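PDB 4YAR: 2-hydroxyethylphosphonate dioxygenase from Streptomyces viridochromogenes, which uses non-heme iron(II) and O2 to convert 2-hydroxyethylphosphonate to hydroxymethylphosphonate and formate during biosynthesis of the antibiotic phosphinothricin tripeptide. Local coordinates for residues T361-L365 with T399-L403. The protein carries 1 engineered substitution. Residue numbers count along the deposited sequence, not the author numbering.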
ATOM      1  N   THR A 361     -19.818   9.594  -0.508  1.00 17.74           N
ATOM      2  CA  THR A 361     -20.036  10.878   0.161  1.00 20.20           C
ATOM      3  C   THR A 361     -21.300  11.593  -0.263  1.00 18.91           C
ATOM      4  O   THR A 361     -21.787  12.430   0.502  1.00 21.82           O
ATOM      5  CB  THR A 361     -18.904  11.835  -0.007  1.00 20.54           C
ATOM      6  OG1 THR A 361     -18.714  12.135  -1.383  1.00 24.98           O
ATOM      7  CG2 THR A 361     -17.589  11.247   0.572  1.00 23.71           C
ATOM      8  N   GLU A 362     -21.919  11.164  -1.333  1.00 20.08           N
ATOM      9  CA  GLU A 362     -23.193  11.722  -1.774  1.00 20.67           C
ATOM     10  C   GLU A 362     -23.905  10.760  -2.675  1.00 22.01           C
ATOM     11  O   GLU A 362     -23.314  10.191  -3.588  1.00 21.53           O
ATOM     12  CB  GLU A 362     -22.985  12.996  -2.548  1.00 22.97           C
ATOM     13  CG  GLU A 362     -24.212  13.890  -2.601  1.00 26.63           C
ATOM     14  CD  GLU A 362     -23.987  14.996  -3.601  1.00 32.98           C
ATOM     15  OE1 GLU A 362     -23.338  15.998  -3.213  1.00 39.18           O
ATOM     16  OE2 GLU A 362     -24.412  14.834  -4.763  1.00 34.89           O
ATOM     17  N   GLY A 363     -25.222  10.634  -2.469  1.00 23.97           N
ATOM     18  CA  GLY A 363     -26.061   9.886  -3.394  1.00 23.83           C
ATOM     19  C   GLY A 363     -26.287   8.457  -2.965  1.00 27.29           C
ATOM     20  O   GLY A 363     -25.640   7.899  -2.021  1.00 28.83           O
ATOM     21  N   ARG A 364     -27.214   7.809  -3.643  1.00 27.67           N
ATOM     22  CA  ARG A 364     -27.436   6.365  -3.421  1.00 27.12           C
ATOM     23  C   ARG A 364     -26.832   5.788  -4.692  1.00 28.25           C
ATOM     24  O   ARG A 364     -27.434   5.922  -5.784  1.00 23.44           O
ATOM     25  CB  ARG A 364     -28.924   5.955  -3.288  1.00 31.54           C
ATOM     26  CG  ARG A 364     -29.085   4.450  -3.117  1.00 39.63           C
ATOM     27  CD  ARG A 364     -30.491   3.937  -2.835  1.00 44.18           C
ATOM     28  NE  ARG A 364     -30.997   4.318  -1.525  1.00 53.04           N
ATOM     29  CZ  ARG A 364     -32.014   5.154  -1.297  1.00 52.37           C
ATOM     30  NH1 ARG A 364     -32.673   5.739  -2.299  1.00 48.05           N
ATOM     31  NH2 ARG A 364     -32.394   5.392  -0.044  1.00 53.15           N
ATOM     32  N   LEU A 365     -25.624   5.242  -4.544  1.00 24.59           N
ATOM     33  CA  LEU A 365     -24.826   4.693  -5.641  1.00 26.34           C
ATOM     34  C   LEU A 365     -24.866   3.170  -5.680  1.00 23.83           C
ATOM     35  O   LEU A 365     -25.031   2.477  -4.642  1.00 24.32           O
ATOM     36  CB  LEU A 365     -23.365   5.173  -5.566  1.00 27.14           C
ATOM     37  CG  LEU A 365     -23.074   6.699  -5.594  1.00 27.22           C
ATOM     38  CD1 LEU A 365     -21.561   7.022  -5.600  1.00 27.72           C
ATOM     39  CD2 LEU A 365     -23.760   7.328  -6.802  1.00 29.31           C
ATOM     40  N   THR A 399     -26.084   8.834  -9.257  1.00 24.70           N
ATOM     41  CA  THR A 399     -25.728  10.202  -9.277  1.00 26.58           C
ATOM     42  C   THR A 399     -25.268  10.534  -7.867  1.00 25.01           C
ATOM     43  O   THR A 399     -26.026  10.509  -6.922  1.00 22.61           O
ATOM     44  CB  THR A 399     -26.956  11.065  -9.670  1.00 30.44           C
ATOM     45  OG1 THR A 399     -27.262  10.749 -11.033  1.00 32.95           O
ATOM     46  CG2 THR A 399     -26.647  12.562  -9.574  1.00 33.01           C
ATOM     47  N   GLY A 400     -23.989  10.814  -7.759  1.00 24.78           N
ATOM     48  CA  GLY A 400     -23.376  10.885  -6.469  1.00 23.62           C
ATOM     49  C   GLY A 400     -21.879  10.983  -6.596  1.00 20.25           C
ATOM     50  O   GLY A 400     -21.323  11.362  -7.658  1.00 20.63           O
ATOM     51  N   THR A 401     -21.249  10.814  -5.455  1.00 20.19           N
ATOM     52  CA  THR A 401     -19.819  11.046  -5.288  1.00 19.81           C
ATOM     53  C   THR A 401     -19.272   9.948  -4.428  1.00 19.02           C
ATOM     54  O   THR A 401     -19.860   9.527  -3.410  1.00 16.51           O
ATOM     55  CB  THR A 401     -19.513  12.400  -4.586  1.00 24.15           C
ATOM     56  OG1 THR A 401     -20.150  13.435  -5.291  1.00 24.70           O
ATOM     57  CG2 THR A 401     -17.972  12.718  -4.599  1.00 28.44           C
ATOM     58  N   VAL A 402     -18.085   9.515  -4.813  1.00 17.89           N
ATOM     59  CA  VAL A 402     -17.413   8.529  -4.045  1.00 17.77           C
ATOM     60  C   VAL A 402     -15.940   8.889  -3.941  1.00 16.77           C
ATOM     61  O   VAL A 402     -15.356   9.391  -4.921  1.00 20.77           O
ATOM     62  CB  VAL A 402     -17.667   7.128  -4.650  1.00 18.37           C
ATOM     63  CG1 VAL A 402     -16.995   6.970  -6.008  1.00 19.84           C
ATOM     64  CG2 VAL A 402     -17.154   6.033  -3.741  1.00 21.47           C
ATOM     65  N   LEU A 403     -15.330   8.578  -2.805  1.00 16.07           N
ATOM     66  CA  LEU A 403     -13.851   8.737  -2.692  1.00 16.86           C
ATOM     67  C   LEU A 403     -13.213   7.378  -2.982  1.00 17.31           C
ATOM     68  O   LEU A 403     -13.740   6.355  -2.549  1.00 16.82           O
ATOM     69  CB  LEU A 403     -13.493   9.200  -1.282  1.00 18.95           C
ATOM     70  CG  LEU A 403     -14.073  10.512  -0.729  1.00 22.74           C
ATOM     71  CD1 LEU A 403     -13.362  11.009   0.509  1.00 25.87           C
ATOM     72  CD2 LEU A 403     -14.089  11.557  -1.788  1.00 21.01           C
TER
HETATM   73  O   HOH W   1     -20.735  15.523  -3.630  1.00 31.97           O
HETATM   74  O   HOH W   2     -28.143   7.830  -7.708  1.00 29.18           O
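Two backbone hydrogen bonds of 2.9 Å, T361 N to T401 O and T401 N to E362 O, join strand 355-362 to strand 400-407. The same T401 carbonyl also takes a weak bond from E362 N (3.4 Å to O), so that T361 and E362 together face a single residue. Water 1 links the side chains of the antiparallel pair, lying 2.7 Å from both E362 OE1 and T401 OG1, and water 2 connects R364 O to T399 N beside the glycine pair. G363 and G400 bring their CA atoms within 4.2 Å; a CB on either would collide with the opposing backbone, and the backbone angles of G363 themselves call for glycine. The L365 side chain points toward 399-403, with CD2 3.6 Å from G400 CA and CD1 4.0 Å from V402 CB, while W396 touches both L365 and V402. Farther along, T361 CG2 rests 3.8 Å from L403 CG. The doubled residues opposite T401 form a classic beta bulge, here between two interior strands of an antiparallel sheet in the C-terminal half of the chain, where strand 400-407 is inserted between 355-362 and 335-343.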